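Local coordinates for SCARECROW-LIKE protein 7 (Oryza sativa Japonica Group, PDB 5HYZ) that is probably a transcription factor of the GRAS family that binds DNA in vitro and takes part in plant development and abiotic stress resistance, at residues 49-52 with 53-57; 19-23 with 24-28. All coordinates share one frame; numbering follows the deposited sequence.

How the contacts relate
Both contacts are local and lie near the amino end of the GRAS domain, in the region predicted as leucine repeat I. Contact 2 comes first along the chain. It covers the loop after helix 3-16 and the start of helix 23-32. Contact 1 follows, on the last two turns of helix 39-57, the next helix in the chain. Their centres are 12 Å apart, and their side chains touch. Leu-21 CD2 of contact 2 packs against Leu-55 CD1 at 3.9 Å and Leu-51 CD2 at 4.1 Å. Leu-26 CD2 lies near Ser-52 OG. The loop leucine and helix 23-32 are thus joined to helix 39-57 within the helical part of the domain.

Contact 1. Residues 49-52 with 53-57; sequences DALS and RRLAC
Four successive N-H groups, Arg-53 to Ala-56, bond back to the carbonyl oxygens of Asp-49 to Ser-52 in order. This is the i to i+4 pattern of an alpha-helix, here the last turns of helix 39-57. The Ala-56 N to Ser-52 O bond is the least straight, at 147°. Side chains four residues apart meet along the surface of the helix. Asp-49 OD2 and Arg-53 NH1 form a salt bridge, but they are modelled too close, so the exact placing of both groups is doubtful. The same caution covers a weak hydrogen bond to OD2 from Gln-293 of helix 278-296. Ala-50 packs against that helix. The end of Arg-54 leads away from these turns, toward other parts of the domain. Its NH1 makes a salt bridge to Glu-300 OE2 and a hydrogen bond to Gly-297 O, and the side chain makes a cation-pi contact with Phe-251. Ser-52 OG bonds to Ala-48 O, one turn back. On the leucine side, Leu-51 CD1 lies 4.4 Å from Leu-55 CG. With chi1 at -69°, Leu-55 CG sits beside its own backbone N and comes 3.4 Å from Leu-51 O.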
loop_
_atom_site.group_PDB
_atom_site.type_symbol
_atom_site.label_atom_id
_atom_site.label_comp_id
_atom_site.label_asym_id
_atom_site.label_seq_id
_atom_site.Cartn_x
_atom_site.Cartn_y
_atom_site.Cartn_z
ATOM N N ASP A 49 5.059 -29.812 -17.122
ATOM C CA ASP A 49 5.175 -29.357 -18.505
ATOM C C ASP A 49 6.625 -29.119 -18.913
ATOM O O ASP A 49 7.079 -29.517 -20.009
ATOM C CB ASP A 49 4.346 -28.086 -18.686
ATOM C CG ASP A 49 4.190 -27.686 -20.147
ATOM O OD1 ASP A 49 3.240 -28.176 -20.786
ATOM O OD2 ASP A 49 5.020 -26.902 -20.655
ATOM N N ALA A 50 7.364 -28.435 -18.036
ATOM C CA ALA A 50 8.751 -28.162 -18.360
ATOM C C ALA A 50 9.539 -29.473 -18.443
ATOM O O ALA A 50 10.415 -29.604 -19.311
ATOM C CB ALA A 50 9.390 -27.214 -17.290
ATOM N N LEU A 51 9.279 -30.386 -17.507
ATOM C CA LEU A 51 10.010 -31.661 -17.522
ATOM C C LEU A 51 9.710 -32.423 -18.842
ATOM O O LEU A 51 10.618 -32.976 -19.500
ATOM C CB LEU A 51 9.647 -32.476 -16.323
ATOM C CG LEU A 51 10.354 -33.816 -16.194
ATOM C CD1 LEU A 51 11.889 -33.654 -16.342
ATOM C CD2 LEU A 51 9.992 -34.490 -14.911
ATOM N N SER A 52 8.437 -32.421 -19.242
ATOM C CA SER A 52 8.099 -33.027 -20.549
ATOM C C SER A 52 8.865 -32.426 -21.680
ATOM O O SER A 52 9.410 -33.142 -22.494
ATOM C CB SER A 52 6.614 -32.873 -20.896
ATOM O OG SER A 52 5.812 -33.460 -19.921
ATOM N N ARG A 53 8.873 -31.103 -21.767
ATOM C CA ARG A 53 9.618 -30.459 -22.841
ATOM C C ARG A 53 11.109 -30.797 -22.822
ATOM O O ARG A 53 11.720 -31.025 -23.864
ATOM C CB ARG A 53 9.457 -28.941 -22.777
ATOM C CG ARG A 53 8.126 -28.425 -23.250
ATOM C CD ARG A 53 8.127 -26.902 -23.204
ATOM N NE ARG A 53 7.257 -26.324 -24.223
ATOM C CZ ARG A 53 6.013 -25.908 -23.999
ATOM N NH1 ARG A 53 5.488 -26.008 -22.783
ATOM N NH2 ARG A 53 5.289 -25.398 -24.991
ATOM N N ARG A 54 11.694 -30.813 -21.629
ATOM C CA ARG A 54 13.093 -31.241 -21.494
ATOM C C ARG A 54 13.311 -32.642 -22.095
ATOM O O ARG A 54 14.250 -32.868 -22.844
ATOM C CB ARG A 54 13.513 -31.252 -20.001
ATOM C CG ARG A 54 15.024 -31.500 -19.808
ATOM C CD ARG A 54 15.338 -31.517 -18.333
ATOM N NE ARG A 54 16.734 -31.861 -18.063
ATOM C CZ ARG A 54 17.774 -31.031 -18.122
ATOM N NH1 ARG A 54 17.639 -29.755 -18.445
ATOM N NH2 ARG A 54 18.986 -31.494 -17.808
ATOM N N LEU A 55 12.434 -33.572 -21.739
ATOM C CA LEU A 55 12.563 -34.947 -22.222
ATOM C C LEU A 55 12.327 -35.039 -23.713
ATOM O O LEU A 55 12.984 -35.811 -24.389
ATOM C CB LEU A 55 11.599 -35.847 -21.463
ATOM C CG LEU A 55 12.040 -35.984 -20.025
ATOM C CD1 LEU A 55 11.146 -36.890 -19.218
ATOM C CD2 LEU A 55 13.482 -36.461 -20.007
ATOM N N ALA A 56 11.424 -34.216 -24.240
ATOM C CA ALA A 56 11.106 -34.285 -25.657
ATOM C C ALA A 56 12.260 -33.751 -26.497
ATOM O O ALA A 56 12.533 -34.245 -27.591
ATOM C CB ALA A 56 9.838 -33.503 -25.947
ATOM N N CYS A 57 12.949 -32.723 -26.004
ATOM C CA CYS A 57 14.039 -32.170 -26.806
ATOM C C CYS A 57 15.292 -33.038 -26.771
ATOM O O CYS A 57 16.082 -33.030 -27.718
ATOM C CB CYS A 57 14.351 -30.745 -26.362
ATOM S SG CYS A 57 12.928 -29.664 -26.655
#

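Contact 2. Residues 19-23 with 24-28; sequences PGLAA and AELAS
The flat groups are the peptide carbonyls at the start of helix 23-32, where Ala-22 is the N-cap and Leu-21 and Leu-26 form a hydrophobic staple. Ala-23 O meets Ala-27 N end-on at 2.8 Å, with a C=O...N angle of 169°, rather than over either face. Ala-24 O has a donor on each face of its carbonyl plane: Ser-28 N from one, at 3.0 Å, and Ser-28 OG from the other, at 2.8 Å. The serine hydroxyl thus folds back on its own helix and is satisfied there. Ala-22 O accepts two weak bonds, from Glu-25 N at 3.1 Å and Leu-26 N at 3.5 Å. The first is bent; the second is straight but long. Sound i to i+4 bonding starts one residue further on, with Ala-27 N to Ala-23 O. In the staple, Leu-21, just before the N-cap, packs on Leu-26, the fourth residue after the N-cap. Leu-21 has CG anti to the backbone N (chi1 173°), which carries both methyls towards the first turn. CD2 goes to Leu-26 and CD1 to Glu-25, and the leucine side chains cross at about a right angle. Leu-21 also rests on Cys-11 and Ala-14 of helix 3-16, so the staple residue joins the loop to the preceding helix. The branches of Leu-21 end with CD2 4.1 Å from Leu-26 CB and CD1 3.8 Å from Glu-25 CB.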
loop_
_atom_site.group_PDB
_atom_site.type_symbol
_atom_site.label_atom_id
_atom_site.label_comp_id
_atom_site.label_asym_id
_atom_site.label_seq_id
_atom_site.Cartn_x
_atom_site.Cartn_y
_atom_site.Cartn_z
ATOM N N PRO A 19 18.567 -45.583 -16.387
ATOM C CA PRO A 19 17.338 -46.223 -16.878
ATOM C C PRO A 19 16.431 -45.161 -17.505
ATOM O O PRO A 19 16.048 -45.283 -18.661
ATOM C CB PRO A 19 16.707 -46.831 -15.618
ATOM C CG PRO A 19 17.765 -46.799 -14.589
ATOM C CD PRO A 19 18.692 -45.690 -14.922
ATOM N N GLY A 20 16.188 -44.074 -16.781
ATOM C CA GLY A 20 15.379 -42.994 -17.317
ATOM C C GLY A 20 14.050 -42.994 -16.601
ATOM O O GLY A 20 13.835 -43.770 -15.682
ATOM N N LEU A 21 13.168 -42.094 -17.013
ATOM C CA LEU A 21 11.895 -41.932 -16.361
ATOM C C LEU A 21 10.831 -42.676 -17.185
ATOM O O LEU A 21 10.815 -42.548 -18.406
ATOM C CB LEU A 21 11.551 -40.438 -16.257
ATOM C CG LEU A 21 10.172 -40.008 -15.743
ATOM C CD1 LEU A 21 9.902 -40.513 -14.355
ATOM C CD2 LEU A 21 10.047 -38.457 -15.850
ATOM N N ALA A 22 9.977 -43.428 -16.502
ATOM C CA ALA A 22 8.855 -44.135 -17.116
ATOM C C ALA A 22 7.723 -43.172 -17.443
ATOM O O ALA A 22 7.359 -42.323 -16.629
ATOM C CB ALA A 22 8.355 -45.220 -16.180
ATOM N N ALA A 23 7.118 -43.340 -18.606
ATOM C CA ALA A 23 5.986 -42.496 -18.988
ATOM C C ALA A 23 4.866 -42.581 -17.974
ATOM O O ALA A 23 4.266 -41.573 -17.672
ATOM C CB ALA A 23 5.467 -42.874 -20.410
ATOM N N ALA A 24 4.571 -43.753 -17.417
ATOM C CA ALA A 24 3.484 -43.851 -16.432
ATOM C C ALA A 24 3.638 -42.908 -15.225
ATOM O O ALA A 24 2.652 -42.380 -14.695
ATOM C CB ALA A 24 3.351 -45.298 -15.916
ATOM N N GLU A 25 4.876 -42.729 -14.774
ATOM C CA GLU A 25 5.142 -41.861 -13.617
ATOM C C GLU A 25 4.847 -40.396 -13.936
ATOM O O GLU A 25 4.125 -39.698 -13.187
ATOM C CB GLU A 25 6.605 -42.011 -13.155
ATOM C CG GLU A 25 6.918 -43.332 -12.457
ATOM C CD GLU A 25 5.709 -43.964 -11.775
ATOM O OE1 GLU A 25 5.225 -43.403 -10.744
ATOM O OE2 GLU A 25 5.238 -45.028 -12.276
ATOM N N LEU A 26 5.394 -39.939 -15.058
ATOM C CA LEU A 26 5.173 -38.549 -15.439
ATOM C C LEU A 26 3.703 -38.323 -15.783
ATOM O O LEU A 26 3.139 -37.319 -15.418
ATOM C CB LEU A 26 6.080 -38.158 -16.611
ATOM C CG LEU A 26 5.982 -36.700 -17.068
ATOM C CD1 LEU A 26 6.121 -35.761 -15.846
ATOM C CD2 LEU A 26 7.005 -36.445 -18.131
ATOM N N ALA A 27 3.073 -39.294 -16.458
ATOM C CA ALA A 27 1.648 -39.205 -16.792
ATOM C C ALA A 27 0.774 -39.109 -15.552
ATOM O O ALA A 27 -0.209 -38.390 -15.529
ATOM C CB ALA A 27 1.206 -40.438 -17.657
ATOM N N SER A 28 1.113 -39.845 -14.511
ATOM C CA SER A 28 0.363 -39.730 -13.270
ATOM C C SER A 28 0.456 -38.324 -12.663
ATOM O O SER A 28 -0.555 -37.760 -12.177
ATOM C CB SER A 28 0.874 -40.753 -12.245
ATOM O OG SER A 28 0.715 -42.066 -12.736
#